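Local coordinates for class II aldolase/adducin N-terminal domain-containing protein (Thermoplasma acidophilum, PDB 3M4R) that is of unknown function but binds zinc through a class II aldolase/adducin-type domain that forms one part of a longer protein, probably an oxidoreductase, at residues A85-D90 / H120-Y125; S114-L119 / R186-L191; F127-H132 / K198-R203. One frame throughout, in Å; residues are numbered along the deposited sequence.

Interaction 1 (A85-D90 / H120-Y125); sequences AAAKID and HAFLPY
With chi1 at -70°, Phe122 holds CG beside its own backbone N and opposite the carbonyl carbon, which sends the ring out from the end of helix 117-121 toward Ala86 and Ala87. The CE1-CZ end of the ring does the touching. CZ reaches the backbone link between the two alanines, 3.8 Å from Ala87 N, and CE1 lies 4.0 Å from Ala87 CB. The methyl of Ala86 also comes up to the ring, its CB 4.2 Å from Phe122 CZ, and both alanines point their CB toward the incoming ring. Alanine suits these two places because a bare methyl lets an aromatic ring come up to the main chain, while phenylalanine is long enough to span the 7.7 Å between Ala87 CA and Phe122 CA. The turn that receives the ring is closed by a backbone hydrogen bond of 2.8 Å from Ile89 N to Ala86 O. If Phe122 were replaced by alanine, Ala86 and Ala87 would probably lose the ring between them and the end of helix 117-121, opening a gap there. The ring of Phe118 also meets that of Phe122, with planes about 40° apart. Helix 166-175 packs against the same place through Ala169 and Met173, and its Lys170 bonds Ala87 O, while Tyr100 of helix 94-103 touches Ala86.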
ATOM      1  N   ALA A  85      15.074  -0.796  -9.184  1.00 21.50           N
ATOM      2  CA  ALA A  85      15.838  -0.297 -10.329  1.00 21.55           C
ATOM      3  C   ALA A  85      14.967   0.567 -11.198  1.00 20.75           C
ATOM      4  O   ALA A  85      15.470   1.367 -11.935  1.00 20.98           O
ATOM      5  CB  ALA A  85      16.434  -1.466 -11.169  1.00 20.32           C
ATOM      6  N   ALA A  86      13.651   0.405 -11.098  1.00 21.84           N
ATOM      7  CA  ALA A  86      12.683   1.202 -11.882  1.00 22.08           C
ATOM      8  C   ALA A  86      12.669   2.671 -11.482  1.00 23.17           C
ATOM      9  O   ALA A  86      12.212   3.523 -12.259  1.00 21.99           O
ATOM     10  CB  ALA A  86      11.222   0.613 -11.711  1.00 22.30           C
ATOM     11  N   ALA A  87      13.147   2.970 -10.271  1.00 25.13           N
ATOM     12  CA  ALA A  87      13.159   4.350  -9.759  1.00 26.44           C
ATOM     13  C   ALA A  87      13.975   5.270 -10.634  1.00 28.30           C
ATOM     14  O   ALA A  87      13.717   6.463 -10.670  1.00 28.88           O
ATOM     15  CB  ALA A  87      13.679   4.387  -8.317  1.00 26.67           C
ATOM     16  N   LYS A  88      14.947   4.702 -11.347  1.00 29.33           N
ATOM     17  CA  LYS A  88      15.771   5.410 -12.353  1.00 30.82           C
ATOM     18  C   LYS A  88      14.976   5.820 -13.558  1.00 30.45           C
ATOM     19  O   LYS A  88      15.394   6.692 -14.284  1.00 30.75           O
ATOM     20  CB  LYS A  88      16.907   4.492 -12.898  1.00 31.34           C
ATOM     21  CG  LYS A  88      18.206   4.455 -12.078  1.00 35.54           C
ATOM     22  CD  LYS A  88      17.977   4.009 -10.599  1.00 40.67           C
ATOM     23  CE  LYS A  88      18.951   4.723  -9.620  1.00 42.31           C
ATOM     24  NZ  LYS A  88      18.225   5.123  -8.359  1.00 43.18           N
ATOM     25  N   ILE A  89      13.868   5.147 -13.828  1.00 30.73           N
ATOM     26  CA  ILE A  89      13.157   5.379 -15.067  1.00 30.84           C
ATOM     27  C   ILE A  89      12.311   6.629 -14.871  1.00 32.13           C
ATOM     28  O   ILE A  89      11.757   6.874 -13.788  1.00 31.72           O
ATOM     29  CB  ILE A  89      12.327   4.165 -15.482  1.00 30.73           C
ATOM     30  CG1 ILE A  89      13.271   3.022 -15.876  1.00 32.30           C
ATOM     31  CG2 ILE A  89      11.384   4.494 -16.615  1.00 28.82           C
ATOM     32  CD1 ILE A  89      12.580   1.672 -16.098  1.00 35.11           C
ATOM     33  N   ASP A  90      12.251   7.433 -15.926  1.00 33.23           N
ATOM     34  CA  ASP A  90      11.579   8.729 -15.861  1.00 34.04           C
ATOM     35  C   ASP A  90      10.063   8.561 -15.931  1.00 33.38           C
ATOM     36  O   ASP A  90       9.348   8.916 -14.985  1.00 33.51           O
ATOM     37  CB  ASP A  90      12.115   9.654 -16.970  1.00 34.89           C
ATOM     38  CG  ASP A  90      13.327  10.454 -16.513  1.00 37.17           C
ATOM     39  OD1 ASP A  90      13.410  10.706 -15.280  1.00 42.14           O
ATOM     40  OD2 ASP A  90      14.173  10.836 -17.354  1.00 38.74           O
ATOM     41  N   HIS A 120       4.204   0.535  -3.340  1.00 23.19           N
ATOM     42  CA  HIS A 120       4.699  -0.336  -2.278  1.00 23.14           C
ATOM     43  C   HIS A 120       6.228  -0.474  -2.303  1.00 22.55           C
ATOM     44  O   HIS A 120       6.940  -0.403  -1.244  1.00 22.78           O
ATOM     45  CB  HIS A 120       4.021  -1.682  -2.442  1.00 23.16           C
ATOM     46  CG  HIS A 120       2.541  -1.616  -2.188  1.00 22.75           C
ATOM     47  ND1 HIS A 120       2.001  -1.915  -0.950  1.00 19.79           N
ATOM     48  CD2 HIS A 120       1.501  -1.269  -2.986  1.00 22.34           C
ATOM     49  CE1 HIS A 120       0.684  -1.742  -1.006  1.00 21.56           C
ATOM     50  NE2 HIS A 120       0.350  -1.354  -2.226  1.00 22.85           N
ATOM     51  N   ALA A 121       6.731  -0.722  -3.498  1.00 20.83           N
ATOM     52  CA  ALA A 121       8.177  -0.992  -3.674  1.00 20.81           C
ATOM     53  C   ALA A 121       8.996   0.209  -3.281  1.00 20.31           C
ATOM     54  O   ALA A 121      10.064   0.062  -2.703  1.00 20.79           O
ATOM     55  CB  ALA A 121       8.516  -1.410  -5.164  1.00 18.99           C
ATOM     56  N   PHE A 122       8.477   1.396  -3.585  1.00 20.89           N
ATOM     57  CA  PHE A 122       9.206   2.644  -3.431  1.00 21.46           C
ATOM     58  C   PHE A 122       9.084   3.283  -2.031  1.00 22.66           C
ATOM     59  O   PHE A 122       9.679   4.312  -1.813  1.00 23.28           O
ATOM     60  CB  PHE A 122       8.743   3.680  -4.437  1.00 20.72           C
ATOM     61  CG  PHE A 122       9.130   3.400  -5.869  1.00 21.92           C
ATOM     62  CD1 PHE A 122      10.095   2.470  -6.207  1.00 23.32           C
ATOM     63  CD2 PHE A 122       8.544   4.131  -6.879  1.00 21.76           C
ATOM     64  CE1 PHE A 122      10.431   2.276  -7.534  1.00 23.02           C
ATOM     65  CE2 PHE A 122       8.872   3.956  -8.198  1.00 23.37           C
ATOM     66  CZ  PHE A 122       9.811   3.022  -8.533  1.00 23.71           C
ATOM     67  N   LEU A 123       8.379   2.660  -1.109  1.00 22.95           N
ATOM     68  CA  LEU A 123       8.347   3.136   0.284  1.00 24.31           C
ATOM     69  C   LEU A 123       9.162   2.177   1.141  1.00 26.26           C
ATOM     70  O   LEU A 123       8.909   0.948   1.139  1.00 26.51           O
ATOM     71  CB  LEU A 123       6.909   3.193   0.770  1.00 24.20           C
ATOM     72  CG  LEU A 123       6.092   4.365   0.217  1.00 23.27           C
ATOM     73  CD1 LEU A 123       4.590   4.200   0.590  1.00 21.97           C
ATOM     74  CD2 LEU A 123       6.659   5.653   0.733  1.00 25.02           C
ATOM     75  N   PRO A 124      10.168   2.710   1.871  1.00 27.25           N
ATOM     76  CA  PRO A 124      11.134   1.837   2.500  1.00 27.93           C
ATOM     77  C   PRO A 124      10.725   1.440   3.904  1.00 28.49           C
ATOM     78  O   PRO A 124      11.475   1.726   4.885  1.00 29.90           O
ATOM     79  CB  PRO A 124      12.393   2.726   2.560  1.00 28.85           C
ATOM     80  CG  PRO A 124      11.852   4.073   2.789  1.00 27.56           C
ATOM     81  CD  PRO A 124      10.617   4.113   1.901  1.00 27.75           C
ATOM     82  N   TYR A 125       9.552   0.841   3.999  1.00 26.67           N
ATOM     83  CA  TYR A 125       9.069   0.212   5.198  1.00 25.82           C
ATOM     84  C   TYR A 125       8.655  -1.209   4.833  1.00 25.02           C
ATOM     85  O   TYR A 125       8.225  -1.502   3.692  1.00 23.32           O
ATOM     86  CB  TYR A 125       7.865   0.978   5.766  1.00 26.93           C
ATOM     87  CG  TYR A 125       8.147   2.005   6.878  1.00 28.13           C
ATOM     88  CD1 TYR A 125       8.551   1.590   8.147  1.00 33.34           C
ATOM     89  CD2 TYR A 125       7.935   3.375   6.673  1.00 31.63           C
ATOM     90  CE1 TYR A 125       8.813   2.509   9.193  1.00 33.90           C
ATOM     91  CE2 TYR A 125       8.144   4.322   7.713  1.00 32.78           C
ATOM     92  CZ  TYR A 125       8.601   3.879   8.979  1.00 35.33           C
ATOM     93  OH  TYR A 125       8.833   4.771  10.032  1.00 36.85           O
TER

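Interaction 2 (S114-L119 / R186-L191); sequences SVETFL and RKHGLL. With ZN (zinc ion), chain B.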
ATOM      1  N   SER A 114      -0.719  -6.376  -8.338  1.00 20.19           N
ATOM      2  CA  SER A 114      -1.405  -5.075  -8.327  1.00 21.10           C
ATOM      3  C   SER A 114      -0.750  -4.088  -9.285  1.00 21.03           C
ATOM      4  O   SER A 114       0.473  -3.951  -9.281  1.00 21.65           O
ATOM      5  CB  SER A 114      -1.340  -4.457  -6.914  1.00 21.24           C
ATOM      6  OG  SER A 114      -1.955  -3.157  -6.885  1.00 22.91           O
ATOM      7  N   VAL A 115      -1.562  -3.411 -10.090  1.00 23.47           N
ATOM      8  CA  VAL A 115      -1.088  -2.256 -10.906  1.00 23.86           C
ATOM      9  C   VAL A 115      -0.486  -1.106 -10.055  1.00 24.32           C
ATOM     10  O   VAL A 115       0.243  -0.237 -10.584  1.00 23.15           O
ATOM     11  CB  VAL A 115      -2.182  -1.727 -11.915  1.00 25.63           C
ATOM     12  CG1 VAL A 115      -2.605  -2.842 -12.868  1.00 22.99           C
ATOM     13  CG2 VAL A 115      -3.441  -1.143 -11.189  1.00 25.10           C
ATOM     14  N   GLU A 116      -0.704  -1.132  -8.733  1.00 23.81           N
ATOM     15  CA  GLU A 116      -0.113  -0.131  -7.826  1.00 23.75           C
ATOM     16  C   GLU A 116       1.115  -0.598  -7.107  1.00 23.16           C
ATOM     17  O   GLU A 116       1.512   0.016  -6.105  1.00 22.75           O
ATOM     18  CB  GLU A 116      -1.182   0.318  -6.788  1.00 23.38           C
ATOM     19  CG  GLU A 116      -2.440   0.725  -7.522  1.00 24.15           C
ATOM     20  CD  GLU A 116      -3.330   1.684  -6.774  1.00 26.46           C
ATOM     21  OE1 GLU A 116      -4.294   1.165  -6.127  1.00 25.67           O
ATOM     22  OE2 GLU A 116      -3.102   2.935  -6.874  1.00 26.04           O
ATOM     23  N   THR A 117       1.770  -1.641  -7.632  1.00 21.97           N
ATOM     24  CA  THR A 117       2.892  -2.244  -6.951  1.00 21.10           C
ATOM     25  C   THR A 117       4.003  -1.278  -6.652  1.00 21.46           C
ATOM     26  O   THR A 117       4.680  -1.409  -5.617  1.00 21.09           O
ATOM     27  CB  THR A 117       3.447  -3.484  -7.749  1.00 22.18           C
ATOM     28  OG1 THR A 117       2.464  -4.535  -7.713  1.00 20.17           O
ATOM     29  CG2 THR A 117       4.736  -3.965  -7.143  1.00 21.88           C
ATOM     30  N   PHE A 118       4.240  -0.333  -7.541  1.00 21.01           N
ATOM     31  CA  PHE A 118       5.340   0.609  -7.307  1.00 22.28           C
ATOM     32  C   PHE A 118       5.110   1.552  -6.125  1.00 22.74           C
ATOM     33  O   PHE A 118       6.082   1.996  -5.525  1.00 21.52           O
ATOM     34  CB  PHE A 118       5.687   1.396  -8.536  1.00 22.31           C
ATOM     35  CG  PHE A 118       6.412   0.569  -9.577  1.00 21.42           C
ATOM     36  CD1 PHE A 118       7.696   0.143  -9.347  1.00 22.33           C
ATOM     37  CD2 PHE A 118       5.775   0.158 -10.720  1.00 19.89           C
ATOM     38  CE1 PHE A 118       8.364  -0.639 -10.287  1.00 24.61           C
ATOM     39  CE2 PHE A 118       6.452  -0.615 -11.682  1.00 24.36           C
ATOM     40  CZ  PHE A 118       7.751  -1.014 -11.449  1.00 20.90           C
ATOM     41  N   LEU A 119       3.851   1.782  -5.717  1.00 23.71           N
ATOM     42  CA  LEU A 119       3.625   2.557  -4.456  1.00 24.03           C
ATOM     43  C   LEU A 119       4.276   1.850  -3.277  1.00 24.31           C
ATOM     44  O   LEU A 119       4.827   2.477  -2.323  1.00 24.40           O
ATOM     45  CB  LEU A 119       2.137   2.747  -4.138  1.00 24.92           C
ATOM     46  CG  LEU A 119       1.244   3.460  -5.152  1.00 27.01           C
ATOM     47  CD1 LEU A 119      -0.240   3.512  -4.679  1.00 25.12           C
ATOM     48  CD2 LEU A 119       1.781   4.864  -5.465  1.00 25.20           C
ATOM     49  N   ARG A 186      -4.781  12.975  -2.567  1.00 21.86           N
ATOM     50  CA  ARG A 186      -6.061  13.606  -2.800  1.00 22.27           C
ATOM     51  C   ARG A 186      -6.781  12.982  -3.979  1.00 22.24           C
ATOM     52  O   ARG A 186      -6.175  12.708  -5.002  1.00 21.70           O
ATOM     53  CB  ARG A 186      -5.932  15.122  -2.982  1.00 22.61           C
ATOM     54  CG  ARG A 186      -5.385  15.798  -1.734  1.00 23.13           C
ATOM     55  CD  ARG A 186      -5.442  17.326  -1.833  1.00 22.31           C
ATOM     56  NE  ARG A 186      -6.805  17.818  -1.725  1.00 22.20           N
ATOM     57  CZ  ARG A 186      -7.151  18.973  -1.166  1.00 21.56           C
ATOM     58  NH1 ARG A 186      -8.421  19.314  -1.145  1.00 19.75           N
ATOM     59  NH2 ARG A 186      -6.239  19.770  -0.614  1.00 21.26           N
ATOM     60  N   LYS A 187      -8.075  12.750  -3.784  1.00 22.13           N
ATOM     61  CA  LYS A 187      -8.967  12.141  -4.776  1.00 22.99           C
ATOM     62  C   LYS A 187      -8.597  10.725  -5.180  1.00 23.53           C
ATOM     63  O   LYS A 187      -8.964  10.295  -6.287  1.00 23.53           O
ATOM     64  CB  LYS A 187      -9.091  13.017  -6.023  1.00 23.34           C
ATOM     65  CG  LYS A 187      -9.404  14.453  -5.731  1.00 25.55           C
ATOM     66  CD  LYS A 187     -10.047  15.186  -6.952  1.00 27.11           C
ATOM     67  CE  LYS A 187     -10.224  16.662  -6.653  1.00 29.15           C
ATOM     68  NZ  LYS A 187      -9.808  17.458  -7.839  1.00 31.13           N
ATOM     69  N   HIS A 188      -7.845  10.031  -4.303  1.00 23.41           N
ATOM     70  CA  HIS A 188      -7.375   8.670  -4.538  1.00 23.66           C
ATOM     71  C   HIS A 188      -7.493   7.859  -3.252  1.00 22.79           C
ATOM     72  O   HIS A 188      -8.261   6.925  -3.200  1.00 21.97           O
ATOM     73  CB  HIS A 188      -5.917   8.685  -5.024  1.00 23.72           C
ATOM     74  CG  HIS A 188      -5.361   7.331  -5.392  1.00 26.77           C
ATOM     75  ND1 HIS A 188      -4.106   7.184  -5.949  1.00 25.09           N
ATOM     76  CD2 HIS A 188      -5.871   6.073  -5.284  1.00 28.85           C
ATOM     77  CE1 HIS A 188      -3.850   5.898  -6.126  1.00 31.05           C
ATOM     78  NE2 HIS A 188      -4.913   5.200  -5.758  1.00 28.33           N
ATOM     79  N   GLY A 189      -6.716   8.190  -2.226  1.00 22.91           N
ATOM     80  CA  GLY A 189      -6.786   7.420  -0.995  1.00 23.21           C
ATOM     81  C   GLY A 189      -5.638   7.714  -0.065  1.00 23.40           C
ATOM     82  O   GLY A 189      -5.170   8.861   0.040  1.00 22.58           O
ATOM     83  N   LEU A 190      -5.177   6.658   0.601  1.00 23.47           N
ATOM     84  CA  LEU A 190      -4.201   6.779   1.657  1.00 23.48           C
ATOM     85  C   LEU A 190      -3.159   5.696   1.562  1.00 23.17           C
ATOM     86  O   LEU A 190      -3.473   4.542   1.249  1.00 24.40           O
ATOM     87  CB  LEU A 190      -4.905   6.659   2.994  1.00 22.26           C
ATOM     88  CG  LEU A 190      -4.052   6.704   4.274  1.00 22.15           C
ATOM     89  CD1 LEU A 190      -3.326   8.061   4.483  1.00 20.02           C
ATOM     90  CD2 LEU A 190      -5.021   6.490   5.446  1.00 18.70           C
ATOM     91  N   LEU A 191      -1.926   6.068   1.904  1.00 22.63           N
ATOM     92  CA  LEU A 191      -0.880   5.132   2.181  1.00 21.08           C
ATOM     93  C   LEU A 191      -0.407   5.244   3.615  1.00 21.89           C
ATOM     94  O   LEU A 191      -0.099   6.344   4.112  1.00 21.62           O
ATOM     95  CB  LEU A 191       0.293   5.399   1.280  1.00 21.19           C
ATOM     96  CG  LEU A 191       0.091   5.068  -0.201  1.00 21.18           C
ATOM     97  CD1 LEU A 191       1.059   5.937  -0.986  1.00 17.47           C
ATOM     98  CD2 LEU A 191       0.328   3.540  -0.455  1.00 19.79           C
TER
HETATM   99 ZN    ZN B 220      -4.971   3.253  -5.545  1.00 37.37          ZN
HETATM  100  O   HOH W   1      -5.833   3.307  -7.374  1.00 21.59           O
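Glu116 lays its carboxylate alongside the edge of the His188 ring, the two planes only 14° apart, as the side chains run past each other from opposite directions to one zinc ion. Both carboxylate oxygens hold the metal, Glu116 OE1 and OE2 each 2.3 Å from it, and His188 NE2 binds at 2.0 Å. Glu116 OE2 and His188 NE2 are 3.1 Å apart because they share the metal, not because they are hydrogen-bonded. For His188, CG anti to the backbone N (chi1 -176°) carries the ring out from the strand end toward the ion. Asn40 ND2 donates to Glu116 OE1, a second-shell bond that helps fix the carboxylate's rotation.

One helical turn beyond Glu116 the contact turns apolar: Leu119 CB packs on Leu191 CD2 at 4.2 Å, two branched apolar side chains suited to the buried face between helix 117-121 and strand 189-194. Glu116 itself sits in a type I turn leading into helix 117-121. There Ser114 OG accepts from Glu116 N in an ST turn, and Ser114 O takes both Thr117 N and, at 2.6 Å, Thr117 OG1. On the other segment His188 and Gly189 together lie opposite Leu185, a classic beta bulge, and at the backbone angles of Gly189 a CB would collide with the carbonyl O of His188, so glycine suits the place. His130, His132 and a water complete the zinc shell. Three histidines and a glutamate round zinc are the metal site known from class II aldolases such as fuculose-1-phosphate aldolase.

Interaction 3 (F127-H132 / K198-R203); sequences FVMHSH and KEAYDR. With ZN (zinc ion), chain B.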
ATOM      1  N   PHE A 127       6.123  -3.122   5.789  1.00 23.03           N
ATOM      2  CA  PHE A 127       4.693  -3.267   5.469  1.00 22.81           C
ATOM      3  C   PHE A 127       4.160  -1.945   4.925  1.00 22.37           C
ATOM      4  O   PHE A 127       4.460  -0.891   5.445  1.00 22.25           O
ATOM      5  CB  PHE A 127       3.852  -3.641   6.735  1.00 22.59           C
ATOM      6  CG  PHE A 127       4.076  -5.035   7.219  1.00 25.16           C
ATOM      7  CD1 PHE A 127       5.204  -5.344   8.007  1.00 22.81           C
ATOM      8  CD2 PHE A 127       3.176  -6.047   6.902  1.00 23.41           C
ATOM      9  CE1 PHE A 127       5.422  -6.627   8.459  1.00 22.75           C
ATOM     10  CE2 PHE A 127       3.413  -7.367   7.354  1.00 21.95           C
ATOM     11  CZ  PHE A 127       4.525  -7.642   8.127  1.00 23.47           C
ATOM     12  N   VAL A 128       3.336  -2.016   3.885  1.00 22.99           N
ATOM     13  CA  VAL A 128       2.684  -0.864   3.297  1.00 21.58           C
ATOM     14  C   VAL A 128       1.227  -1.257   3.043  1.00 22.55           C
ATOM     15  O   VAL A 128       0.922  -2.364   2.561  1.00 20.93           O
ATOM     16  CB  VAL A 128       3.335  -0.477   1.957  1.00 22.00           C
ATOM     17  CG1 VAL A 128       2.599   0.688   1.309  1.00 19.43           C
ATOM     18  CG2 VAL A 128       4.837  -0.146   2.133  1.00 20.75           C
HETATM   19  N   MSE A 129       0.328  -0.318   3.327  1.00 23.47           N
HETATM   20  CA  MSE A 129      -1.097  -0.506   3.106  1.00 23.62           C
HETATM   21  C   MSE A 129      -1.662   0.685   2.358  1.00 23.70           C
HETATM   22  O   MSE A 129      -1.393   1.841   2.694  1.00 23.13           O
HETATM   23  CB  MSE A 129      -1.787  -0.643   4.455  1.00 24.42           C
HETATM   24  CG  MSE A 129      -1.361  -1.918   5.152  1.00 28.40           C
HETATM   25 SE   MSE A 129      -2.310  -2.051   6.855  1.00 34.85          SE
HETATM   26  CE  MSE A 129      -1.410  -3.679   7.379  1.00 32.15           C
ATOM     27  N   HIS A 130      -2.468   0.385   1.356  1.00 23.36           N
ATOM     28  CA  HIS A 130      -3.068   1.364   0.477  1.00 23.50           C
ATOM     29  C   HIS A 130      -4.577   1.099   0.418  1.00 24.41           C
ATOM     30  O   HIS A 130      -4.973   0.001   0.055  1.00 23.68           O
ATOM     31  CB  HIS A 130      -2.508   1.216  -0.931  1.00 23.54           C
ATOM     32  CG  HIS A 130      -3.068   2.195  -1.899  1.00 24.56           C
ATOM     33  ND1 HIS A 130      -3.397   3.488  -1.536  1.00 24.80           N
ATOM     34  CD2 HIS A 130      -3.403   2.066  -3.206  1.00 23.82           C
ATOM     35  CE1 HIS A 130      -3.881   4.112  -2.598  1.00 26.61           C
ATOM     36  NE2 HIS A 130      -3.923   3.263  -3.608  1.00 21.73           N
ATOM     37  N   SER A 131      -5.395   2.113   0.731  1.00 24.80           N
ATOM     38  CA  SER A 131      -6.836   2.038   0.534  1.00 25.56           C
ATOM     39  C   SER A 131      -7.380   3.238  -0.253  1.00 25.40           C
ATOM     40  O   SER A 131      -6.733   4.261  -0.404  1.00 25.47           O
ATOM     41  CB  SER A 131      -7.549   1.969   1.883  1.00 25.46           C
ATOM     42  OG  SER A 131      -7.637   3.260   2.474  1.00 27.56           O
ATOM     43  N   HIS A 132      -8.607   3.100  -0.714  1.00 25.76           N
ATOM     44  CA  HIS A 132      -9.327   4.188  -1.324  1.00 26.00           C
ATOM     45  C   HIS A 132     -10.447   4.591  -0.345  1.00 25.66           C
ATOM     46  O   HIS A 132     -11.604   4.712  -0.720  1.00 26.54           O
ATOM     47  CB  HIS A 132      -9.873   3.774  -2.692  1.00 25.64           C
ATOM     48  CG  HIS A 132      -8.807   3.383  -3.675  1.00 27.87           C
ATOM     49  ND1 HIS A 132      -9.099   2.696  -4.831  1.00 28.78           N
ATOM     50  CD2 HIS A 132      -7.457   3.566  -3.672  1.00 25.59           C
ATOM     51  CE1 HIS A 132      -7.978   2.467  -5.500  1.00 31.10           C
ATOM     52  NE2 HIS A 132      -6.971   2.995  -4.827  1.00 27.18           N
ATOM     53  N   LYS A 198       0.855  -4.362  12.346  1.00 24.00           N
ATOM     54  CA  LYS A 198       0.046  -3.591  13.265  1.00 22.90           C
ATOM     55  C   LYS A 198       0.333  -2.095  13.132  1.00 23.38           C
ATOM     56  O   LYS A 198      -0.589  -1.275  13.149  1.00 24.82           O
ATOM     57  CB  LYS A 198       0.287  -4.034  14.738  1.00 23.64           C
ATOM     58  CG  LYS A 198      -0.711  -3.440  15.744  1.00 23.26           C
ATOM     59  CD  LYS A 198      -0.513  -4.024  17.149  1.00 23.06           C
ATOM     60  CE  LYS A 198      -1.503  -3.456  18.164  1.00 24.42           C
ATOM     61  NZ  LYS A 198      -1.310  -1.998  18.350  1.00 23.70           N
ATOM     62  N   GLU A 199       1.612  -1.731  13.056  1.00 23.91           N
ATOM     63  CA  GLU A 199       2.016  -0.323  12.938  1.00 24.12           C
ATOM     64  C   GLU A 199       1.369   0.326  11.728  1.00 23.63           C
ATOM     65  O   GLU A 199       0.827   1.419  11.822  1.00 23.99           O
ATOM     66  CB  GLU A 199       3.535  -0.177  12.816  1.00 24.81           C
ATOM     67  CG  GLU A 199       4.275   0.192  14.079  1.00 27.33           C
ATOM     68  CD  GLU A 199       5.780   0.157  13.881  1.00 32.00           C
ATOM     69  OE1 GLU A 199       6.281   0.243  12.707  1.00 33.42           O
ATOM     70  OE2 GLU A 199       6.466   0.012  14.888  1.00 33.96           O
ATOM     71  N   ALA A 200       1.471  -0.326  10.570  1.00 23.42           N
ATOM     72  CA  ALA A 200       0.863   0.204   9.347  1.00 23.74           C
ATOM     73  C   ALA A 200      -0.663   0.305   9.479  1.00 23.61           C
ATOM     74  O   ALA A 200      -1.268   1.293   9.055  1.00 23.66           O
ATOM     75  CB  ALA A 200       1.237  -0.689   8.110  1.00 23.10           C
ATOM     76  N   TYR A 201      -1.260  -0.734  10.054  1.00 24.43           N
ATOM     77  CA  TYR A 201      -2.710  -0.790  10.279  1.00 24.18           C
ATOM     78  C   TYR A 201      -3.164   0.289  11.239  1.00 23.04           C
ATOM     79  O   TYR A 201      -4.088   1.031  10.964  1.00 22.41           O
ATOM     80  CB  TYR A 201      -3.129  -2.119  10.898  1.00 24.75           C
ATOM     81  CG  TYR A 201      -4.620  -2.193  11.177  1.00 25.50           C
ATOM     82  CD1 TYR A 201      -5.515  -2.348  10.126  1.00 27.88           C
ATOM     83  CD2 TYR A 201      -5.137  -2.089  12.471  1.00 27.04           C
ATOM     84  CE1 TYR A 201      -6.893  -2.399  10.349  1.00 27.97           C
ATOM     85  CE2 TYR A 201      -6.536  -2.141  12.713  1.00 26.72           C
ATOM     86  CZ  TYR A 201      -7.396  -2.305  11.628  1.00 27.70           C
ATOM     87  OH  TYR A 201      -8.764  -2.361  11.789  1.00 30.19           O
ATOM     88  N   ASP A 202      -2.557   0.349  12.407  1.00 23.45           N
ATOM     89  CA  ASP A 202      -3.008   1.346  13.398  1.00 23.30           C
ATOM     90  C   ASP A 202      -2.939   2.757  12.796  1.00 22.85           C
ATOM     91  O   ASP A 202      -3.819   3.598  13.043  1.00 22.42           O
ATOM     92  CB  ASP A 202      -2.169   1.283  14.692  1.00 23.54           C
ATOM     93  CG  ASP A 202      -2.444   0.016  15.551  1.00 26.66           C
ATOM     94  OD1 ASP A 202      -3.464  -0.706  15.338  1.00 30.21           O
ATOM     95  OD2 ASP A 202      -1.636  -0.222  16.492  1.00 30.71           O
ATOM     96  N   ARG A 203      -1.882   3.033  12.027  1.00 22.33           N
ATOM     97  CA  ARG A 203      -1.732   4.335  11.394  1.00 22.49           C
ATOM     98  C   ARG A 203      -2.841   4.563  10.399  1.00 22.86           C
ATOM     99  O   ARG A 203      -3.344   5.693  10.284  1.00 23.69           O
ATOM    100  CB  ARG A 203      -0.399   4.487  10.662  1.00 22.85           C
ATOM    101  CG  ARG A 203       0.783   4.665  11.578  1.00 25.04           C
ATOM    102  CD  ARG A 203       2.155   4.498  10.935  1.00 24.10           C
ATOM    103  NE  ARG A 203       3.173   4.883  11.919  1.00 28.16           N
ATOM    104  CZ  ARG A 203       4.444   4.516  11.924  1.00 26.85           C
ATOM    105  NH1 ARG A 203       4.923   3.750  10.985  1.00 28.04           N
ATOM    106  NH2 ARG A 203       5.240   4.930  12.901  1.00 24.75           N
TER
HETATM  107 ZN    ZN B 220      -4.971   3.253  -5.545  1.00 37.37          ZN
HETATM  108  O   HOH W   1      -5.833   3.307  -7.374  1.00 21.59           O
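The rings of Phe127 and Tyr201 turn off from the contact: Phe127 meets Ala200 through its CB, and Tyr201 meets Met129 through its backbone and CB. The side chain of Phe127 also touches Val43 and Glu19, that of Tyr201 Leu26 and Ile27; Glu19, Leu26 and Ile27 all lie on helix 16-28. Just past the end of the strand, the ring of His132 has His130 CE1 at its edge, in its plane. These two histidines bind the same zinc ion, through His130 NE2 at 2.2 Å and His132 NE2 at 2.1 Å.

Met129, a selenomethionine label in this crystal, carries the packing. Its chain is extended beyond CG (chi2 -179°), which puts SE against the peptide joining Ala200 and Tyr201, 3.6 Å from Tyr201 N. The Ala200 methyl touches both strand side chains, its CB 4.0 Å from Met129 SE and 4.2 Å from Phe127 CB. A small residue suits that place, since the axes of strand 127-131 and helix 198-203 come within 7.8 Å, at 28° to each other, while a long, flexible methionine-type chain can follow the helix surface. Lys198 NZ bridges to Asp202 OD2 one turn on.

Strand 127-131 runs in the sheet between strands 40-48 and 189-194, antiparallel to both; helix 197-215 covers its Met129 side, whereas Val128 points to the other side, where His120 and Leu123 pack.

How the interactions relate
Following the chain from the N terminus, interaction 1 opens first, at 85-90, and closes at 120-125 over a stretch that includes helix 94-103. Before it closes, 114-119 opens interaction 2, so these two cross, sharing helix 117-121; Ala86 CB meets Phe118 CE1 at their junction. Interaction 3 starts at 127-132 only after interaction 1 is complete, placing those two in series. It crosses interaction 2 in turn, because 186-191 is reached before 198-203. Interactions 2 and 3 meet at the zinc ion and between neighbouring strands 127-131 and 189-194. Interaction 1 joins the loop after helix 80-85 to the end of helix 117-121, while interactions 2 and 3 tie helix 117-121 and helix 197-215 to the sheet.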